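Local coordinates for protein putative 4-hydroxybenzoyl-CoA thioesterase (Geobacillus stearothermophilus, PDB 2OIW) that probably hydrolyses acyl-CoA thioesters, as a predicted thioesterase of the hotdog-fold superfamily related to 4-hydroxybenzoyl-CoA thioesterase, at residues A[61-66]-A[99-104]; A[73-78]-A[91-96]. All blocks are in the same frame, centred on the assembly; numbering follows the deposited sequence.

Interaction 1: A[61-66]-A[99-104]; sequences DYVNQM and CAKGRS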
loop_
_atom_site.group_PDB
_atom_site.type_symbol
_atom_site.label_atom_id
_atom_site.label_comp_id
_atom_site.label_asym_id
_atom_site.label_seq_id
_atom_site.Cartn_x
_atom_site.Cartn_y
_atom_site.Cartn_z
ATOM N N ASP A 61 -4.308 -6.310 18.068
ATOM C CA ASP A 61 -5.520 -7.098 18.274
ATOM C C ASP A 61 -6.610 -6.500 17.391
ATOM O O ASP A 61 -6.877 -5.301 17.460
ATOM C CB ASP A 61 -5.987 -7.098 19.751
ATOM C CG ASP A 61 -5.106 -7.976 20.674
ATOM O OD1 ASP A 61 -4.466 -8.970 20.239
ATOM O OD2 ASP A 61 -5.097 -7.706 21.885
ATOM N N TYR A 62 -7.222 -7.338 16.556
ATOM C CA TYR A 62 -8.289 -6.915 15.652
ATOM C C TYR A 62 -9.607 -7.228 16.346
ATOM O O TYR A 62 -10.007 -8.382 16.404
ATOM C CB TYR A 62 -8.154 -7.647 14.307
ATOM C CG TYR A 62 -6.888 -7.247 13.531
ATOM C CD1 TYR A 62 -6.906 -6.156 12.633
ATOM C CD2 TYR A 62 -5.686 -7.952 13.690
ATOM C CE1 TYR A 62 -5.753 -5.779 11.915
ATOM C CE2 TYR A 62 -4.536 -7.592 12.976
ATOM C CZ TYR A 62 -4.586 -6.495 12.094
ATOM O OH TYR A 62 -3.466 -6.110 11.400
ATOM N N VAL A 63 -10.241 -6.206 16.917
ATOM C CA VAL A 63 -11.361 -6.397 17.854
ATOM C C VAL A 63 -12.685 -6.366 17.088
ATOM O O VAL A 63 -13.582 -7.168 17.305
ATOM C CB VAL A 63 -11.316 -5.266 18.965
ATOM C CG1 VAL A 63 -12.447 -5.391 19.978
ATOM C CG2 VAL A 63 -9.954 -5.253 19.696
ATOM N N ASN A 64 -12.810 -5.424 16.168
ATOM C CA ASN A 64 -14.044 -5.277 15.395
ATOM C C ASN A 64 -13.675 -4.867 13.994
ATOM O O ASN A 64 -12.709 -4.172 13.811
ATOM C CB ASN A 64 -14.930 -4.193 16.017
ATOM C CG ASN A 64 -15.636 -4.664 17.276
ATOM O OD1 ASN A 64 -16.392 -5.631 17.244
ATOM N ND2 ASN A 64 -15.401 -3.969 18.403
ATOM N N GLN A 65 -14.453 -5.253 13.002
ATOM C CA GLN A 65 -14.119 -4.863 11.640
ATOM C C GLN A 65 -14.415 -3.388 11.403
ATOM O O GLN A 65 -15.284 -2.774 12.057
ATOM C CB GLN A 65 -14.871 -5.715 10.625
ATOM C CG GLN A 65 -14.575 -7.215 10.729
ATOM C CD GLN A 65 -13.178 -7.619 10.235
ATOM O OE1 GLN A 65 -12.390 -6.791 9.769
ATOM N NE2 GLN A 65 -12.875 -8.908 10.338
HETATM N N MSE A 66 -13.674 -2.817 10.472
HETATM C CA MSE A 66 -13.932 -1.453 10.079
HETATM C C MSE A 66 -14.300 -1.374 8.604
HETATM O O MSE A 66 -14.079 -2.320 7.837
HETATM C CB MSE A 66 -12.733 -0.572 10.421
HETATM C CG MSE A 66 -12.607 -0.312 11.923
HETATM SE SE MSE A 66 -10.936 0.660 12.336
HETATM C CE MSE A 66 -9.684 -0.878 12.114
ATOM N N CYS A 99 -11.929 -0.689 17.610
ATOM C CA CYS A 99 -11.901 -1.741 16.617
ATOM C C CYS A 99 -10.553 -2.419 16.532
ATOM O O CYS A 99 -10.478 -3.527 16.035
ATOM C CB CYS A 99 -12.314 -1.203 15.241
ATOM S SG CYS A 99 -14.040 -0.641 15.199
ATOM N N ALA A 100 -9.492 -1.736 16.959
ATOM C CA ALA A 100 -8.135 -2.292 16.920
ATOM C C ALA A 100 -7.322 -1.734 18.058
ATOM O O ALA A 100 -7.442 -0.548 18.375
ATOM C CB ALA A 100 -7.445 -1.974 15.598
ATOM N N LYS A 101 -6.540 -2.599 18.704
ATOM C CA LYS A 101 -5.662 -2.187 19.790
ATOM C C LYS A 101 -4.264 -2.647 19.442
ATOM O O LYS A 101 -4.096 -3.764 18.958
ATOM C CB LYS A 101 -6.095 -2.824 21.099
ATOM C CG LYS A 101 -7.519 -2.468 21.515
ATOM C CD LYS A 101 -7.847 -3.042 22.891
ATOM C CE LYS A 101 -7.927 -4.562 22.865
ATOM N NZ LYS A 101 -8.721 -5.099 24.013
ATOM N N GLY A 102 -3.262 -1.802 19.685
ATOM C CA GLY A 102 -1.914 -2.117 19.271
ATOM C C GLY A 102 -0.911 -1.696 20.314
ATOM O O GLY A 102 -1.161 -0.807 21.137
ATOM N N ARG A 103 0.243 -2.335 20.250
ATOM C CA ARG A 103 1.432 -1.874 20.947
ATOM C C ARG A 103 2.608 -1.935 19.981
ATOM O O ARG A 103 2.718 -2.873 19.162
ATOM C CB ARG A 103 1.724 -2.803 22.134
ATOM C CG ARG A 103 1.499 -2.212 23.501
ATOM C CD ARG A 103 1.669 -3.259 24.579
ATOM N NE ARG A 103 0.960 -2.835 25.789
ATOM C CZ ARG A 103 -0.299 -3.167 26.099
ATOM N NH1 ARG A 103 -1.010 -3.942 25.289
ATOM N NH2 ARG A 103 -0.844 -2.720 27.239
ATOM N N SER A 104 3.508 -0.962 20.099
ATOM C CA SER A 104 4.733 -0.960 19.310
ATOM C C SER A 104 5.911 -0.436 20.113
ATOM O O SER A 104 5.764 0.432 20.997
ATOM C CB SER A 104 4.566 -0.146 18.017
ATOM O OG SER A 104 4.023 1.129 18.297
#

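Interaction 2: A[73-78]-A[91-96]; sequences TVYTGI and EIHQNG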
loop_
_atom_site.group_PDB
_atom_site.type_symbol
_atom_site.label_atom_id
_atom_site.label_comp_id
_atom_site.label_asym_id
_atom_site.label_seq_id
_atom_site.Cartn_x
_atom_site.Cartn_y
_atom_site.Cartn_z
ATOM N N THR A 73 -10.638 7.136 14.092
ATOM C CA THR A 73 -9.767 7.929 14.940
ATOM C C THR A 73 -8.734 7.042 15.581
ATOM O O THR A 73 -9.066 6.038 16.218
ATOM C CB THR A 73 -10.547 8.667 16.048
ATOM O OG1 THR A 73 -11.622 9.386 15.443
ATOM C CG2 THR A 73 -9.653 9.637 16.776
ATOM N N VAL A 74 -7.480 7.453 15.411
ATOM C CA VAL A 74 -6.332 6.797 16.018
ATOM C C VAL A 74 -5.941 7.566 17.257
ATOM O O VAL A 74 -5.746 8.787 17.209
ATOM C CB VAL A 74 -5.162 6.709 15.011
ATOM C CG1 VAL A 74 -4.020 5.801 15.556
ATOM C CG2 VAL A 74 -5.708 6.168 13.646
ATOM N N TYR A 75 -5.882 6.842 18.375
ATOM C CA TYR A 75 -5.362 7.353 19.641
ATOM C C TYR A 75 -4.025 6.705 19.901
ATOM O O TYR A 75 -3.907 5.478 19.887
ATOM C CB TYR A 75 -6.299 7.014 20.775
ATOM C CG TYR A 75 -7.673 7.596 20.593
ATOM C CD1 TYR A 75 -7.962 8.896 21.037
ATOM C CD2 TYR A 75 -8.688 6.859 20.000
ATOM C CE1 TYR A 75 -9.225 9.439 20.893
ATOM C CE2 TYR A 75 -9.965 7.409 19.834
ATOM C CZ TYR A 75 -10.216 8.689 20.294
ATOM O OH TYR A 75 -11.446 9.239 20.135
ATOM N N THR A 76 -3.031 7.532 20.183
ATOM C CA THR A 76 -1.659 7.073 20.285
ATOM C C THR A 76 -1.055 7.680 21.535
ATOM O O THR A 76 -1.063 8.893 21.704
ATOM C CB THR A 76 -0.850 7.462 19.028
ATOM O OG1 THR A 76 -1.545 7.005 17.845
ATOM C CG2 THR A 76 0.548 6.821 19.091
ATOM N N GLY A 77 -0.573 6.818 22.423
ATOM C CA GLY A 77 -0.010 7.271 23.685
ATOM C C GLY A 77 1.273 6.528 23.965
ATOM O O GLY A 77 1.623 5.575 23.250
ATOM N N ILE A 78 1.950 6.946 25.030
ATOM C CA ILE A 78 3.188 6.325 25.461
ATOM C C ILE A 78 2.909 5.405 26.647
ATOM O O ILE A 78 2.477 5.871 27.696
ATOM C CB ILE A 78 4.234 7.411 25.851
ATOM C CG1 ILE A 78 4.513 8.367 24.665
ATOM C CG2 ILE A 78 5.534 6.769 26.422
ATOM C CD1 ILE A 78 5.144 7.662 23.461
ATOM N N GLU A 91 -4.818 2.780 19.727
ATOM C CA GLU A 91 -6.128 2.204 19.446
ATOM C C GLU A 91 -6.722 2.872 18.216
ATOM O O GLU A 91 -6.463 4.041 17.964
ATOM C CB GLU A 91 -7.083 2.424 20.629
ATOM C CG GLU A 91 -6.794 1.604 21.842
ATOM C CD GLU A 91 -7.822 1.789 22.933
ATOM O OE1 GLU A 91 -8.734 2.641 22.764
ATOM O OE2 GLU A 91 -7.700 1.098 23.975
ATOM N N ILE A 92 -7.501 2.122 17.448
ATOM C CA ILE A 92 -8.294 2.720 16.371
ATOM C C ILE A 92 -9.770 2.512 16.653
ATOM O O ILE A 92 -10.193 1.397 16.964
ATOM C CB ILE A 92 -7.917 2.160 14.978
ATOM C CG1 ILE A 92 -6.422 2.329 14.720
ATOM C CG2 ILE A 92 -8.679 2.882 13.899
ATOM C CD1 ILE A 92 -5.976 1.686 13.451
ATOM N N HIS A 93 -10.535 3.610 16.581
ATOM C CA HIS A 93 -11.965 3.613 16.804
ATOM C C HIS A 93 -12.706 3.984 15.504
ATOM O O HIS A 93 -12.185 4.712 14.642
ATOM C CB HIS A 93 -12.366 4.629 17.890
ATOM C CG HIS A 93 -11.795 4.355 19.250
ATOM N ND1 HIS A 93 -12.432 4.739 20.408
ATOM C CD2 HIS A 93 -10.640 3.756 19.641
ATOM C CE1 HIS A 93 -11.704 4.385 21.456
ATOM N NE2 HIS A 93 -10.609 3.787 21.016
ATOM N N GLN A 94 -13.926 3.480 15.380
ATOM C CA GLN A 94 -14.836 3.873 14.299
ATOM C C GLN A 94 -16.237 3.845 14.893
ATOM O O GLN A 94 -16.561 2.938 15.664
ATOM C CB GLN A 94 -14.731 2.944 13.090
ATOM C CG GLN A 94 -15.607 3.368 11.875
ATOM C CD GLN A 94 -15.325 2.549 10.610
ATOM O OE1 GLN A 94 -15.536 1.334 10.575
ATOM N NE2 GLN A 94 -14.852 3.221 9.558
ATOM N N ASN A 95 -17.054 4.850 14.576
ATOM C CA ASN A 95 -18.418 4.894 15.122
ATOM C C ASN A 95 -18.432 4.817 16.650
ATOM O O ASN A 95 -19.325 4.219 17.244
ATOM C CB ASN A 95 -19.260 3.750 14.532
ATOM C CG ASN A 95 -20.760 4.013 14.649
ATOM O OD1 ASN A 95 -21.222 5.159 14.479
ATOM N ND2 ASN A 95 -21.527 2.967 14.975
ATOM N N GLY A 96 -17.401 5.380 17.270
ATOM C CA GLY A 96 -17.286 5.397 18.725
ATOM C C GLY A 96 -17.063 4.035 19.367
ATOM O O GLY A 96 -17.380 3.857 20.516
#

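Interaction 1: A[61-66]-A[99-104]
Cys99 and Met66, a selenomethionine, meet where 61-66, no longer a strand after Tyr62, bends round the Cys99 end of 99-104. Met66 CG lies 3.4 Å from Cys99 CB, a close approach for two carbons, with SE packed against the same CB. Cys99 SG, placed beside its own backbone N (chi1 -65°), touches Met66 CG and lies 3.8 Å from Asn64 CB. The carbonyl oxygen of Cys99 is gripped twice: Val63 N donates to it at 2.8 Å and Asn64 N at 3.0 Å, both from the same face of the carbonyl plane, the first well above that plane and the second tilted less. Before this turn the chains form a regular antiparallel pair, in which Asp61 N reaches Lys101 O at 2.7 Å, Lys101 N returns a bond to Asp61 O, and Tyr62 opposes Ala100 as a non-hydrogen-bonded pair. The strands belong to the curved antiparallel sheet of the hotdog fold, and Cys99 and Ala100 make a classic beta bulge opposite Ile92 of the neighbouring strand 85-94. Beside Lys101, the Val63 side chain crosses the lysine chain obliquely, CG2 resting 3.8 Å from Lys101 CE. Asp61 OD2 and Lys101 NZ remain 4.9 Å apart, not in contact, though their opposite charges may attract weakly; Asp61 OD1 instead forms a salt bridge with Arg57 of the second subunit, whose strand continues the sheet across the interface. On the Tyr62 and Ala100 side, helix 27-34 packs against Tyr62 and Met66, while Tyr62 OH is hydrogen-bonded to Asn24 O.

Interaction 2: A[73-78]-A[91-96]
Thr73 and His93 open the contact as an antiparallel hydrogen-bonded pair, exchanging two backbone bonds: Thr73 N to His93 O and His93 N to Thr73 O, each 2.9 Å. Thr73 O also receives a CA-H...O contact from Ile92 CA, and Thr73 CG2 lies over one face of the Tyr75 ring, offset toward its rim. Val74 comes next, in a non-hydrogen-bonded pair with Ile92, so here the strands are joined by side chains on the other face of the sheet. The two lie side by side and point the same way, with Val74 CG2 4.0 Å from Ile92 CG1, and Val74 CA sends a CA-H...O contact to Glu91 O. Tyr75 forms the next hydrogen-bonded pair, with Glu91, through a backbone bond in each direction. Its CG sits beside the backbone N (chi1 -60°), and the ring meets His93 diagonally across the hairpin in a T-shaped (edge-to-face) stack. Tyr75 CE2 stands over the centre of the imidazole, 3.6 Å from His93 CG. The two ring planes are inclined at 62°. A bond within its own strand helps fix the rotation of the imidazole: His93 NE2 donates to Glu91 OE1 at 2.8 Å, nearly straight and close to the ring plane, meeting the anti side of the carboxylate. That carboxylate has a second partner in Tyr89 OH, bonded to Glu91 OE2, which helps hold the carboxylate in place. Trp132 packs on the face of Tyr75 and Glu91, helix 27-34 lies against the face of Val74 and Ile92 through Phe31, Trp30 and Val27, and strand 5-9 pairs with the far edge of 73-78.

In the fold
From the N terminus, strand 5-9 and helix 27-34 precede all four segments. The chain then runs along strand 53-62 and turns through 61-66, the first half of interaction 1, before entering strand 72-81. Interaction 2 closes the short hairpin between 73-78 and 91-96. Strand 97-110 follows directly, and its residues 99-104 close the longer loop of interaction 1, within which interaction 2 lies wholly, without crossing. The spatial order therefore differs from the chain order: strand 97-110 lies between strands 53-62 and 85-94. Ile92 joins the two contacts, bonding through its backbone to Cys99 and Ala100 and packing its CG2 against Met66 SE.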